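Local coordinates for endoglucanase, glycoside hydrolase family 5 protein (Cytophaga hutchinsonii, PDB 5IHS), which probably hydrolyses internal beta-1,4-glucosidic bonds of cellulose as an endoglucanase, and probably contributes to growth of the bacterium on crystalline cellulose, at residues Q137-G148 and G177-D186. Numbering follows the deposited sequence.
Sequences QRFFSEMAKKYG and GVITKIRVYD
Tyr-185 lies against Lys-145, illustrating how neighbouring TIM-barrel helices, here 133-147 and 167-185, are joined at their solvent side. Lys-145 CB sits 3.8 Å from the Tyr-185 ring centroid, 6° off the ring normal, a CH-pi contact, while Val-184 CG1 covers the opposite face. With CG anti to the backbone N (chi1 -174°) and the chain extended, Lys-145 runs on over the ring, and its NZ donates to a water that also lies close to Tyr-185 OH. At the other end, Gln-137 reaches across, its OE1 3.6 Å from Lys-181 CE and its NE2 4.0 Å from Gly-177 CA. Shortened to an alanine, Gln-137 would lose the chain that crosses to Lys-181 and Val-178, which is likely to leave a gap beside Gly-177. In one of its two conformers, Ser-141 OG lies 3.4 Å from Lys-181 CB and accepts from a water that also donates to Lys-181 O. Facing the barrel, Phe-140 CD2 meets Val-178 CG1 at 3.6 Å. The segment axes approach to 8.0 Å, 21° from parallel; Phe-140, Ala-144 and Ile-182 rest on Tyr-155 of strand 153-156, Tyr-155 OH is hydrogen-bonded to Asp-186 OD2, and Met-143 and Tyr-147 pack against helix 99-116.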
loop_
_atom_site.group_PDB
_atom_site.type_symbol
_atom_site.label_atom_id
_atom_site.label_comp_id
_atom_site.label_asym_id
_atom_site.label_seq_id
_atom_site.Cartn_x
_atom_site.Cartn_y
_atom_site.Cartn_z
ATOM N N GLN A 137 -5.291 -14.002 -11.154
ATOM C CA GLN A 137 -5.501 -13.435 -12.477
ATOM C C GLN A 137 -6.961 -13.069 -12.678
ATOM O O GLN A 137 -7.272 -12.023 -13.258
ATOM C CB GLN A 137 -5.039 -14.430 -13.541
ATOM C CG GLN A 137 -3.527 -14.557 -13.627
ATOM C CD GLN A 137 -3.091 -15.606 -14.629
ATOM O OE1 GLN A 137 -3.882 -16.066 -15.465
ATOM N NE2 GLN A 137 -1.827 -15.992 -14.561
ATOM N N ARG A 138 -7.874 -13.916 -12.202
ATOM C CA ARG A 138 -9.299 -13.632 -12.340
ATOM C C ARG A 138 -9.667 -12.361 -11.585
ATOM O O ARG A 138 -10.357 -11.477 -12.115
ATOM C CB ARG A 138 -10.109 -14.831 -11.826
ATOM C CG ARG A 138 -11.617 -14.686 -11.964
ATOM C CD ARG A 138 -12.346 -16.018 -11.724
ATOM N NE ARG A 138 -12.110 -16.577 -10.389
ATOM C CZ ARG A 138 -11.366 -17.654 -10.118
ATOM N NH1 ARG A 138 -11.235 -18.064 -8.864
ATOM N NH2 ARG A 138 -10.761 -18.333 -11.081
ATOM N N PHE A 139 -9.204 -12.254 -10.338
ATOM C CA PHE A 139 -9.490 -11.081 -9.519
ATOM C C PHE A 139 -8.979 -9.809 -10.181
ATOM O O PHE A 139 -9.707 -8.817 -10.309
ATOM C CB PHE A 139 -8.853 -11.242 -8.142
ATOM C CG PHE A 139 -8.949 -10.003 -7.305
ATOM C CD1 PHE A 139 -10.165 -9.609 -6.771
ATOM C CD2 PHE A 139 -7.833 -9.221 -7.058
ATOM C CE1 PHE A 139 -10.267 -8.460 -6.008
ATOM C CE2 PHE A 139 -7.930 -8.070 -6.297
ATOM C CZ PHE A 139 -9.150 -7.686 -5.771
ATOM N N PHE A 140 -7.711 -9.809 -10.589
ATOM C CA PHE A 140 -7.140 -8.598 -11.155
ATOM C C PHE A 140 -7.729 -8.271 -12.518
ATOM O O PHE A 140 -7.870 -7.089 -12.849
ATOM C CB PHE A 140 -5.615 -8.662 -11.158
ATOM C CG PHE A 140 -5.033 -8.285 -9.832
ATOM C CD1 PHE A 140 -5.105 -6.975 -9.392
ATOM C CD2 PHE A 140 -4.467 -9.232 -8.995
ATOM C CE1 PHE A 140 -4.621 -6.606 -8.145
ATOM C CE2 PHE A 140 -3.969 -8.861 -7.743
ATOM C CZ PHE A 140 -4.046 -7.540 -7.328
ATOM N N SER A 141 -8.087 -9.280 -13.319
ATOM C CA SER A 141 -8.790 -9.011 -14.572
ATOM C C SER A 141 -10.108 -8.296 -14.310
ATOM O O SER A 141 -10.471 -7.343 -15.014
ATOM C CB SER A 141 -9.070 -10.316 -15.318
ATOM O OG SER A 141 -7.890 -10.903 -15.815
ATOM N N GLU A 142 -10.856 -8.756 -13.308
ATOM C CA GLU A 142 -12.130 -8.117 -12.983
ATOM C C GLU A 142 -11.929 -6.677 -12.532
ATOM O O GLU A 142 -12.673 -5.777 -12.944
ATOM C CB GLU A 142 -12.837 -8.906 -11.889
ATOM C CG GLU A 142 -13.350 -10.225 -12.377
ATOM C CD GLU A 142 -13.949 -11.071 -11.282
ATOM O OE1 GLU A 142 -14.092 -10.572 -10.147
ATOM O OE2 GLU A 142 -14.284 -12.243 -11.564
ATOM N N MET A 143 -10.937 -6.440 -11.673
ATOM C CA MET A 143 -10.699 -5.089 -11.188
ATOM C C MET A 143 -10.251 -4.176 -12.316
ATOM O O MET A 143 -10.709 -3.032 -12.414
ATOM C CB MET A 143 -9.670 -5.105 -10.049
ATOM C CG MET A 143 -10.112 -5.821 -8.770
ATOM S SD MET A 143 -11.577 -5.115 -7.999
ATOM C CE MET A 143 -12.777 -6.238 -8.621
ATOM N N ALA A 144 -9.349 -4.661 -13.169
ATOM C CA ALA A 144 -8.853 -3.850 -14.272
ATOM C C ALA A 144 -9.947 -3.576 -15.296
ATOM O O ALA A 144 -10.020 -2.477 -15.851
ATOM C CB ALA A 144 -7.656 -4.548 -14.912
ATOM N N LYS A 145 -10.810 -4.554 -15.565
ATOM C CA LYS A 145 -11.899 -4.303 -16.506
ATOM C C LYS A 145 -12.834 -3.223 -15.973
ATOM O O LYS A 145 -13.307 -2.368 -16.729
ATOM C CB LYS A 145 -12.660 -5.596 -16.796
ATOM C CG LYS A 145 -13.721 -5.436 -17.892
ATOM C CD LYS A 145 -14.360 -6.763 -18.296
ATOM C CE LYS A 145 -15.341 -6.571 -19.451
ATOM N NZ LYS A 145 -16.012 -7.834 -19.888
ATOM N N LYS A 146 -13.116 -3.248 -14.675
ATOM C CA LYS A 146 -14.054 -2.283 -14.113
ATOM C C LYS A 146 -13.424 -0.906 -13.952
ATOM O O LYS A 146 -14.063 0.108 -14.257
ATOM C CB LYS A 146 -14.570 -2.784 -12.767
ATOM C CG LYS A 146 -15.569 -1.824 -12.119
ATOM C CD LYS A 146 -16.321 -2.467 -10.971
ATOM C CE LYS A 146 -17.423 -1.552 -10.419
ATOM N NZ LYS A 146 -17.961 -2.066 -9.139
ATOM N N TYR A 147 -12.186 -0.845 -13.470
ATOM C CA TYR A 147 -11.584 0.416 -13.061
ATOM C C TYR A 147 -10.444 0.865 -13.969
ATOM O O TYR A 147 -9.780 1.861 -13.661
ATOM C CB TYR A 147 -11.094 0.294 -11.618
ATOM C CG TYR A 147 -12.199 0.040 -10.610
ATOM C CD1 TYR A 147 -13.122 1.024 -10.310
ATOM C CD2 TYR A 147 -12.313 -1.176 -9.956
ATOM C CE1 TYR A 147 -14.125 0.810 -9.376
ATOM C CE2 TYR A 147 -13.309 -1.402 -9.026
ATOM C CZ TYR A 147 -14.221 -0.408 -8.741
ATOM O OH TYR A 147 -15.217 -0.654 -7.806
ATOM N N GLY A 148 -10.218 0.174 -15.090
ATOM C CA GLY A 148 -9.006 0.379 -15.865
ATOM C C GLY A 148 -8.794 1.788 -16.376
ATOM O O GLY A 148 -7.651 2.220 -16.543
ATOM N N GLY A 177 2.430 -12.927 -15.104
ATOM C CA GLY A 177 1.138 -13.420 -15.549
ATOM C C GLY A 177 -0.003 -12.500 -15.157
ATOM O O GLY A 177 -0.926 -12.266 -15.940
ATOM N N VAL A 178 0.038 -11.974 -13.930
ATOM C CA VAL A 178 -1.005 -11.054 -13.478
ATOM C C VAL A 178 -0.908 -9.714 -14.204
ATOM O O VAL A 178 -1.925 -9.129 -14.598
ATOM C CB VAL A 178 -0.964 -10.891 -11.947
ATOM C CG1 VAL A 178 -1.979 -9.846 -11.490
ATOM C CG2 VAL A 178 -1.259 -12.221 -11.260
ATOM N N ILE A 179 0.309 -9.198 -14.388
ATOM C CA ILE A 179 0.487 -7.937 -15.110
ATOM C C ILE A 179 -0.123 -8.021 -16.507
ATOM O O ILE A 179 -0.807 -7.096 -16.958
ATOM C CB ILE A 179 1.976 -7.543 -15.145
ATOM C CG1 ILE A 179 2.466 -7.173 -13.734
ATOM C CG2 ILE A 179 2.221 -6.386 -16.110
ATOM C CD1 ILE A 179 3.975 -7.154 -13.612
ATOM N N THR A 180 0.145 -9.111 -17.229
ATOM C CA THR A 180 -0.422 -9.250 -18.566
ATOM C C THR A 180 -1.939 -9.156 -18.522
ATOM O O THR A 180 -2.556 -8.506 -19.371
ATOM C CB THR A 180 0.032 -10.572 -19.183
ATOM O OG1 THR A 180 1.454 -10.549 -19.330
ATOM C CG2 THR A 180 -0.607 -10.789 -20.548
ATOM N N LYS A 181 -2.561 -9.803 -17.538
ATOM C CA LYS A 181 -4.014 -9.745 -17.414
ATOM C C LYS A 181 -4.504 -8.329 -17.117
ATOM O O LYS A 181 -5.493 -7.870 -17.701
ATOM C CB LYS A 181 -4.490 -10.735 -16.358
ATOM C CG LYS A 181 -4.319 -12.194 -16.759
ATOM C CD LYS A 181 -5.358 -12.631 -17.789
ATOM C CE LYS A 181 -5.234 -14.103 -18.131
ATOM N NZ LYS A 181 -4.073 -14.340 -18.999
ATOM N N ILE A 182 -3.836 -7.620 -16.207
ATOM C CA ILE A 182 -4.228 -6.245 -15.908
ATOM C C ILE A 182 -4.131 -5.376 -17.155
ATOM O O ILE A 182 -5.023 -4.565 -17.445
ATOM C CB ILE A 182 -3.357 -5.685 -14.771
ATOM C CG1 ILE A 182 -3.692 -6.382 -13.450
ATOM C CG2 ILE A 182 -3.558 -4.183 -14.635
ATOM C CD1 ILE A 182 -2.718 -6.063 -12.331
ATOM N N ARG A 183 -3.032 -5.522 -17.899
ATOM C CA ARG A 183 -2.728 -4.665 -19.034
ATOM C C ARG A 183 -3.666 -4.879 -20.221
ATOM O O ARG A 183 -3.689 -4.035 -21.125
ATOM C CB ARG A 183 -1.246 -4.833 -19.414
ATOM C CG ARG A 183 -0.279 -4.305 -18.354
ATOM C CD ARG A 183 -0.294 -2.785 -18.303
ATOM N NE ARG A 183 0.652 -2.238 -17.330
ATOM C CZ ARG A 183 0.368 -1.410 -16.329
ATOM N NH1 ARG A 183 -0.877 -1.004 -16.092
ATOM N NH2 ARG A 183 1.363 -0.988 -15.542
ATOM N N VAL A 184 -4.460 -5.957 -20.240
ATOM C CA VAL A 184 -5.523 -6.075 -21.241
ATOM C C VAL A 184 -6.462 -4.884 -21.146
ATOM O O VAL A 184 -6.939 -4.365 -22.161
ATOM C CB VAL A 184 -6.301 -7.396 -21.053
ATOM C CG1 VAL A 184 -7.540 -7.446 -21.947
ATOM C CG2 VAL A 184 -5.419 -8.599 -21.316
ATOM N N TYR A 185 -6.770 -4.455 -19.919
ATOM C CA TYR A 185 -7.806 -3.468 -19.654
ATOM C C TYR A 185 -7.290 -2.159 -19.086
ATOM O O TYR A 185 -7.999 -1.154 -19.160
ATOM C CB TYR A 185 -8.830 -4.027 -18.652
ATOM C CG TYR A 185 -9.571 -5.229 -19.156
ATOM C CD1 TYR A 185 -10.533 -5.098 -20.143
ATOM C CD2 TYR A 185 -9.324 -6.494 -18.645
ATOM C CE1 TYR A 185 -11.218 -6.190 -20.626
ATOM C CE2 TYR A 185 -10.008 -7.605 -19.126
ATOM C CZ TYR A 185 -10.955 -7.443 -20.113
ATOM O OH TYR A 185 -11.651 -8.525 -20.609
ATOM N N ASP A 186 -6.113 -2.148 -18.479
ATOM C CA ASP A 186 -5.591 -0.963 -17.805
ATOM C C ASP A 186 -4.157 -0.801 -18.280
ATOM O O ASP A 186 -3.257 -1.504 -17.814
ATOM C CB ASP A 186 -5.659 -1.120 -16.296
ATOM C CG ASP A 186 -5.274 0.146 -15.568
ATOM O OD1 ASP A 186 -4.435 0.911 -16.105
ATOM O OD2 ASP A 186 -5.818 0.374 -14.456
HETATM O O HOH W 1 -7.441 -9.731 -18.350
HETATM O O HOH W 2 -13.908 -9.059 -21.584
#